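Local coordinates for iron binding protein FbpA (Mannheimia haemolytica, PDB 1Q35), which binds ferric iron in the periplasm and probably hands it on for uptake into the cell, as a member of the bacterial solute-binding protein 1 family, at residues A148-I151 against E152-I156; K183-E187 against G188-Y192; T291-L294 against E295-A298. All coordinates share one frame; numbering follows the deposited sequence. Where two conformers were deposited one is given.

Interaction 1: residues A148-I151 against E152-I156; sequences AAMI and EHYGI
Met150 and Tyr154, one helical turn apart, meet where CB of Met150 lies 4.1 Å from CD1 of Tyr154, on the more tightly packed flank of this stretch. The Tyr154 ring also runs obliquely past the Met150 carbonyl, with 3.3 Å between CD1 and Met150 O, and that oxygen accepts the Tyr154 N-H at 2.8 Å. With CG of Tyr154 beside its own backbone N (chi1 -55°), the ring is carried back along the preceding turn, and His153 CB sits over the centre of one ring face. The His153 ring turns a face to Ala149 O, 3.2 Å from CD2, while the same oxygen takes the His153 N-H within its carbonyl plane; NE2 is hydrogen-bonded to OD1 of Asp290. The looser side is at exposed Ile156, whose CG2 lies 3.9 Å from CG2 of Ile151. Gly155 has a positive phi of 82°, where a CB would press on the preceding carbonyl O, and its N donates to Ile151 O at 2.8 Å. This piece belongs to helix 141-168: Ile151 packs on Ala303, Ala304 and Leu307 of helix 301-311, Met150 and Tyr154 rest on Leu122, and Glu152 reaches Lys299 and Asn300 between helices 294-298 and 301-311.

Interaction 2: residues K183-E187 against G188-Y192; sequences KAIKE and GICDY
Ala184 O receives two backbone N-H groups where the helix ends: Ile189 N at 3.0 Å, and Gly188 N in a weak bond at 3.1 Å with an N-H...O angle of only 121°. Gly188 N has a second acceptor in Ile185 O, which it approaches from above the carbonyl plane, 68° out of it. The return of Ile189 and Gly188 to the last turn, together with phi 96° at Gly188, defines a Schellman motif. Beyond the glycine, Ile189 folds back; in the conformer described, its CB is 4.1 Å from Ala184 CB. Cys190, likewise in the conformer described, places SG 3.6 Å from CB of Ala184, and the sulfur is joined to Cys134 in a disulfide. A nearly straight CA-H...O contact of 3.3 Å runs from Ile185 CA to Cys190 O. That carbonyl oxygen also accepts a hydrogen bond from NH2 of Arg111. Through its NE, the same arginine forms a salt bridge with the Asp191 carboxylate. The turn thus carries the chain from helix 178-187 into strand 192-196, with Ile185 against Tyr106 and Ser108 of strand 96-108, and the disulfide tying the linker to strand 133-134.

Interaction 3: residues T291-L294 against E295-A298; sequences TIKL and EDIA. With EDO (1,2-ethanediol), chain B.
Ile292 and Ile297 cross at about a right angle, CG2 of Ile292 lying 3.8 Å from CG1 of Ile297. The other branch of Ile292 is swung away from its backbone N (chi1 -168°), which brings CG1 within 3.9 Å of CB of Asp296. Leu294 adds a lighter apolar touch, CD2 to Ile297 CD1 at 4.2 Å. On the polar side, Lys293 NZ forms a salt bridge of 3.1 Å with Glu295 OE1, met from above the carboxylate plane, 66° out of it; bends along both chains bring the two ends together. Behind this shell the backbone makes only weak bonds across the contact: Lys293 O accepts from Asp296 N and Ile297 N, and Leu294 O from Ile297 N and Ala298 N. A water accepts from Lys293 N at 3.0 Å and donates to Asp296 OD2 at 2.7 Å, linking the extended residue to the helix, while OD1 pairs with Lys299. Farther out, Leu294 and Ile297 pack on Ile60 of helix 60-68, and Ile292 on Glu152 and His153. The features are those of a helix start, where a loop extended at Ile292 and Lys293 runs into the short helix 294-298 of this periplasmic binding protein.

In the fold
All three interactions are local, each within a continuous run of chain, but they occupy different settings. Interaction 1 lies inside helix 141-168, interaction 2 at a helix end and interaction 3 at a helix start. The first two are partly buried, whereas the third is a surface contact, and it alone of the three has a salt bridge across its segments. Interactions 1 and 3 touch, with centres 11 Å apart: Ala148 CB is 3.3 Å from Ile297 O, and Ile292 CD1 packs against Ala149 and Glu152. Interaction 2 stands apart, its centre 28 Å from that of interaction 1, and it alone contains a disulfide cysteine.

Interaction 1: residues A148-I151 against E152-I156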
loop_
_atom_site.group_PDB
_atom_site.type_symbol
_atom_site.label_atom_id
_atom_site.label_comp_id
_atom_site.label_asym_id
_atom_site.label_seq_id
_atom_site.Cartn_x
_atom_site.Cartn_y
_atom_site.Cartn_z
ATOM N N ALA A 148 -4.856 -12.046 0.518
ATOM C CA ALA A 148 -4.647 -12.561 1.864
ATOM C C ALA A 148 -5.820 -12.217 2.778
ATOM O O ALA A 148 -6.279 -13.060 3.542
ATOM C CB ALA A 148 -3.355 -12.019 2.433
ATOM N N ALA A 149 -6.318 -10.985 2.685
ATOM C CA ALA A 149 -7.515 -10.603 3.426
ATOM C C ALA A 149 -8.698 -11.471 2.993
ATOM O O ALA A 149 -9.489 -11.922 3.821
ATOM C CB ALA A 149 -7.836 -9.133 3.220
ATOM N N MET A 150 -8.810 -11.721 1.691
ATOM C CA MET A 150 -9.889 -12.549 1.175
ATOM C C MET A 150 -9.809 -13.973 1.739
ATOM O O MET A 150 -10.835 -14.562 2.049
ATOM C CB MET A 150 -9.896 -12.528 -0.353
ATOM C CG MET A 150 -10.201 -11.135 -0.902
ATOM S SD MET A 150 -10.201 -10.991 -2.684
ATOM C CE MET A 150 -11.833 -11.651 -3.052
ATOM N N ILE A 151 -8.609 -14.517 1.916
ATOM C CA ILE A 151 -8.474 -15.829 2.545
ATOM C C ILE A 151 -9.005 -15.816 3.985
ATOM O O ILE A 151 -9.685 -16.745 4.411
ATOM C CB ILE A 151 -7.017 -16.332 2.500
ATOM C CG1 ILE A 151 -6.616 -16.681 1.064
ATOM C CG2 ILE A 151 -6.832 -17.544 3.427
ATOM C CD1 ILE A 151 -5.143 -16.973 0.901
ATOM N N GLU A 152 -8.710 -14.765 4.736
ATOM C CA GLU A 152 -9.246 -14.651 6.095
ATOM C C GLU A 152 -10.774 -14.719 6.083
ATOM O O GLU A 152 -11.387 -15.373 6.929
ATOM C CB GLU A 152 -8.778 -13.347 6.752
ATOM C CG GLU A 152 -9.103 -13.231 8.236
ATOM C CD GLU A 152 -8.179 -14.026 9.142
ATOM O OE1 GLU A 152 -7.393 -14.866 8.654
ATOM O OE2 GLU A 152 -8.243 -13.812 10.375
ATOM N N HIS A 153 -11.389 -14.048 5.115
ATOM C CA HIS A 153 -12.842 -13.961 5.039
ATOM C C HIS A 153 -13.507 -15.198 4.446
ATOM O O HIS A 153 -14.634 -15.513 4.813
ATOM C CB HIS A 153 -13.265 -12.749 4.202
ATOM C CG HIS A 153 -12.803 -11.432 4.742
ATOM N ND1 HIS A 153 -12.892 -11.089 6.077
ATOM C CD2 HIS A 153 -12.269 -10.362 4.114
ATOM C CE1 HIS A 153 -12.422 -9.866 6.243
ATOM N NE2 HIS A 153 -12.035 -9.403 5.069
ATOM N N TYR A 154 -12.839 -15.877 3.511
ATOM C CA TYR A 154 -13.499 -16.875 2.662
ATOM C C TYR A 154 -12.823 -18.232 2.577
ATOM O O TYR A 154 -13.433 -19.175 2.076
ATOM C CB TYR A 154 -13.615 -16.348 1.233
ATOM C CG TYR A 154 -14.314 -15.017 1.109
ATOM C CD1 TYR A 154 -13.665 -13.933 0.539
ATOM C CD2 TYR A 154 -15.614 -14.838 1.564
ATOM C CE1 TYR A 154 -14.289 -12.704 0.424
ATOM C CE2 TYR A 154 -16.254 -13.610 1.447
ATOM C CZ TYR A 154 -15.586 -12.554 0.875
ATOM O OH TYR A 154 -16.200 -11.336 0.743
ATOM N N GLY A 155 -11.577 -18.328 3.023
ATOM C CA GLY A 155 -10.797 -19.542 2.868
ATOM C C GLY A 155 -10.146 -19.666 1.498
ATOM O O GLY A 155 -10.425 -18.885 0.575
ATOM N N ILE A 156 -9.280 -20.664 1.352
ATOM C CA ILE A 156 -8.466 -20.769 0.141
ATOM C C ILE A 156 -9.206 -21.323 -1.069
ATOM O O ILE A 156 -8.813 -21.031 -2.194
ATOM C CB ILE A 156 -7.135 -21.536 0.370
ATOM C CG1 ILE A 156 -7.361 -23.027 0.656
ATOM C CG2 ILE A 156 -6.335 -20.858 1.468
ATOM C CD1 ILE A 156 -6.072 -23.817 0.635
#

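Interaction 2: residues K183-E187 against G188-Y192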
loop_
_atom_site.group_PDB
_atom_site.type_symbol
_atom_site.label_atom_id
_atom_site.label_comp_id
_atom_site.label_asym_id
_atom_site.label_seq_id
_atom_site.Cartn_x
_atom_site.Cartn_y
_atom_site.Cartn_z
ATOM N N LYS A 183 -4.304 4.242 -17.162
ATOM C CA LYS A 183 -3.976 4.640 -18.530
ATOM C C LYS A 183 -4.682 3.723 -19.522
ATOM O O LYS A 183 -5.211 4.183 -20.534
ATOM C CB LYS A 183 -2.463 4.589 -18.752
ATOM C CG LYS A 183 -2.006 5.100 -20.117
ATOM C CD LYS A 183 -0.504 4.948 -20.294
ATOM C CE LYS A 183 0.006 5.716 -21.506
ATOM N NZ LYS A 183 1.383 5.295 -21.891
ATOM N N ALA A 184 -4.699 2.427 -19.231
ATOM C CA ALA A 184 -5.340 1.457 -20.106
ATOM C C ALA A 184 -6.853 1.664 -20.154
ATOM O O ALA A 184 -7.460 1.466 -21.197
ATOM C CB ALA A 184 -4.999 0.041 -19.674
ATOM N N ILE A 185 -7.467 2.067 -19.041
ATOM C CA ILE A 185 -8.881 2.439 -19.042
ATOM C C ILE A 185 -9.093 3.631 -19.981
ATOM O O ILE A 185 -10.008 3.637 -20.812
ATOM C CB ILE A 185 -9.384 2.769 -17.610
ATOM C CG1 ILE A 185 -9.424 1.500 -16.748
ATOM C CG2 ILE A 185 -10.766 3.420 -17.683
ATOM C CD1 ILE A 185 -9.753 1.747 -15.279
ATOM N N LYS A 186 -8.249 4.644 -19.856
ATOM C CA LYS A 186 -8.361 5.821 -20.713
ATOM C C LYS A 186 -8.286 5.433 -22.196
ATOM O O LYS A 186 -9.065 5.937 -23.011
ATOM C CB LYS A 186 -7.274 6.838 -20.363
ATOM C CG LYS A 186 -7.290 8.101 -21.209
ATOM C CD LYS A 186 -6.083 8.187 -22.108
ATOM C CE LYS A 186 -5.958 9.565 -22.733
ATOM N NZ LYS A 186 -5.099 9.515 -23.944
ATOM N N GLU A 187 -7.373 4.529 -22.534
ATOM C CA GLU A 187 -7.157 4.118 -23.925
ATOM C C GLU A 187 -8.231 3.163 -24.459
ATOM O O GLU A 187 -8.303 2.926 -25.660
ATOM C CB GLU A 187 -5.771 3.494 -24.079
ATOM C CG GLU A 187 -4.643 4.496 -23.898
ATOM C CD GLU A 187 -3.261 3.872 -23.972
ATOM O OE1 GLU A 187 -2.275 4.617 -23.809
ATOM O OE2 GLU A 187 -3.153 2.646 -24.188
ATOM N N GLY A 188 -9.068 2.620 -23.580
ATOM C CA GLY A 188 -10.157 1.748 -23.980
ATOM C C GLY A 188 -9.854 0.263 -23.904
ATOM O O GLY A 188 -10.697 -0.547 -24.260
ATOM N N ILE A 189 -8.666 -0.095 -23.428
ATOM C CA ILE A 189 -8.239 -1.494 -23.340
ATOM C C ILE A 189 -9.022 -2.257 -22.278
ATOM O O ILE A 189 -9.319 -3.437 -22.432
ATOM C CB ILE A 189 -6.722 -1.566 -23.029
ATOM C CG1 ILE A 189 -5.899 -1.011 -24.200
ATOM C CG2 ILE A 189 -6.300 -2.991 -22.682
ATOM C CD1 ILE A 189 -6.055 -1.770 -25.507
ATOM N N CYS A 190 -9.338 -1.587 -21.187
ATOM C CA CYS A 190 -10.151 -2.221 -20.160
ATOM C C CYS A 190 -11.080 -1.215 -19.513
ATOM O O CYS A 190 -10.968 -0.006 -19.723
ATOM C CB CYS A 190 -9.280 -2.912 -19.113
ATOM S SG CYS A 190 -7.820 -1.974 -18.676
ATOM N N ASP A 191 -12.005 -1.751 -18.735
ATOM C CA ASP A 191 -13.087 -0.989 -18.137
ATOM C C ASP A 191 -13.059 -0.970 -16.614
ATOM O O ASP A 191 -13.725 -0.136 -16.012
ATOM C CB ASP A 191 -14.425 -1.581 -18.579
ATOM C CG ASP A 191 -14.691 -1.417 -20.062
ATOM O OD1 ASP A 191 -13.899 -0.754 -20.762
ATOM O OD2 ASP A 191 -15.698 -1.925 -20.595
ATOM N N TYR A 192 -12.345 -1.924 -16.013
ATOM C CA TYR A 192 -12.209 -2.066 -14.562
ATOM C C TYR A 192 -10.749 -2.331 -14.261
ATOM O O TYR A 192 -10.113 -3.119 -14.958
ATOM C CB TYR A 192 -13.008 -3.267 -14.038
ATOM C CG TYR A 192 -14.488 -3.238 -14.363
ATOM C CD1 TYR A 192 -14.951 -3.610 -15.623
ATOM C CD2 TYR A 192 -15.429 -2.857 -13.407
ATOM C CE1 TYR A 192 -16.303 -3.578 -15.933
ATOM C CE2 TYR A 192 -16.786 -2.827 -13.710
ATOM C CZ TYR A 192 -17.212 -3.181 -14.978
ATOM O OH TYR A 192 -18.552 -3.138 -15.280
#

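Interaction 3: residues T291-L294 against E295-A298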
loop_
_atom_site.group_PDB
_atom_site.type_symbol
_atom_site.label_atom_id
_atom_site.label_comp_id
_atom_site.label_asym_id
_atom_site.label_seq_id
_atom_site.Cartn_x
_atom_site.Cartn_y
_atom_site.Cartn_z
ATOM N N THR A 291 -12.833 -4.397 8.490
ATOM C CA THR A 291 -12.462 -4.370 9.906
ATOM C C THR A 291 -11.353 -5.356 10.250
ATOM O O THR A 291 -10.924 -5.407 11.398
ATOM C CB THR A 291 -13.689 -4.661 10.797
ATOM O OG1 THR A 291 -14.276 -5.913 10.431
ATOM C CG2 THR A 291 -14.783 -3.619 10.592
ATOM N N ILE A 292 -10.891 -6.148 9.282
ATOM C CA ILE A 292 -9.820 -7.106 9.528
ATOM C C ILE A 292 -8.619 -6.415 10.191
ATOM O O ILE A 292 -8.239 -5.301 9.835
ATOM C CB ILE A 292 -9.407 -7.795 8.202
ATOM C CG1 ILE A 292 -8.500 -9.000 8.471
ATOM C CG2 ILE A 292 -8.741 -6.800 7.237
ATOM C CD1 ILE A 292 -8.210 -9.817 7.221
ATOM N N LYS A 293 -8.035 -7.078 11.177
ATOM C CA LYS A 293 -6.825 -6.574 11.812
ATOM C C LYS A 293 -5.651 -6.676 10.840
ATOM O O LYS A 293 -5.540 -7.647 10.091
ATOM C CB LYS A 293 -6.506 -7.380 13.066
ATOM C CG LYS A 293 -7.393 -7.105 14.252
ATOM C CD LYS A 293 -6.567 -6.831 15.511
ATOM C CE LYS A 293 -5.571 -7.946 15.831
ATOM N NZ LYS A 293 -4.173 -7.444 16.009
ATOM N N LEU A 294 -4.751 -5.698 10.881
ATOM C CA LEU A 294 -3.619 -5.661 9.961
ATOM C C LEU A 294 -2.800 -6.951 10.000
ATOM O O LEU A 294 -2.443 -7.488 8.956
ATOM C CB LEU A 294 -2.738 -4.441 10.253
ATOM C CG LEU A 294 -3.314 -3.102 9.773
ATOM C CD1 LEU A 294 -2.567 -1.919 10.392
ATOM C CD2 LEU A 294 -3.293 -3.006 8.248
ATOM N N GLU A 295 -2.525 -7.471 11.195
ATOM C CA GLU A 295 -1.740 -8.697 11.326
ATOM C C GLU A 295 -2.442 -9.899 10.710
ATOM O O GLU A 295 -1.782 -10.837 10.276
ATOM C CB GLU A 295 -1.419 -8.995 12.792
ATOM C CG GLU A 295 -0.400 -8.052 13.412
ATOM C CD GLU A 295 -1.026 -6.881 14.151
ATOM O OE1 GLU A 295 -2.191 -6.514 13.873
ATOM O OE2 GLU A 295 -0.334 -6.306 15.014
ATOM N N ASP A 296 -3.771 -9.875 10.688
ATOM C CA ASP A 296 -4.543 -10.965 10.108
ATOM C C ASP A 296 -4.575 -10.935 8.578
ATOM O O ASP A 296 -4.931 -11.932 7.963
ATOM C CB ASP A 296 -5.946 -10.998 10.698
ATOM C CG ASP A 296 -5.943 -11.381 12.159
ATOM O OD1 ASP A 296 -5.144 -12.263 12.542
ATOM O OD2 ASP A 296 -6.703 -10.833 12.977
ATOM N N ILE A 297 -4.210 -9.808 7.968
ATOM C CA ILE A 297 -3.904 -9.780 6.537
ATOM C C ILE A 297 -2.580 -10.514 6.318
ATOM O O ILE A 297 -2.509 -11.485 5.560
ATOM C CB ILE A 297 -3.804 -8.326 6.004
ATOM C CG1 ILE A 297 -5.134 -7.587 6.181
ATOM C CG2 ILE A 297 -3.364 -8.321 4.535
ATOM C CD1 ILE A 297 -5.024 -6.088 5.947
ATOM N N ALA A 298 -1.531 -10.048 6.995
ATOM C CA ALA A 298 -0.185 -10.566 6.780
ATOM C C ALA A 298 -0.079 -12.064 7.033
ATOM O O ALA A 298 0.671 -12.759 6.362
ATOM C CB ALA A 298 0.815 -9.815 7.650
HETATM C C1 EDO B . 4.896 -12.603 5.323
HETATM O O1 EDO B . 6.165 -13.109 5.710
HETATM C C2 EDO B . 4.120 -12.214 6.572
HETATM O O2 EDO B . 3.844 -13.376 7.344
HETATM O O HOH W 1 -8.995 -9.733 12.116
#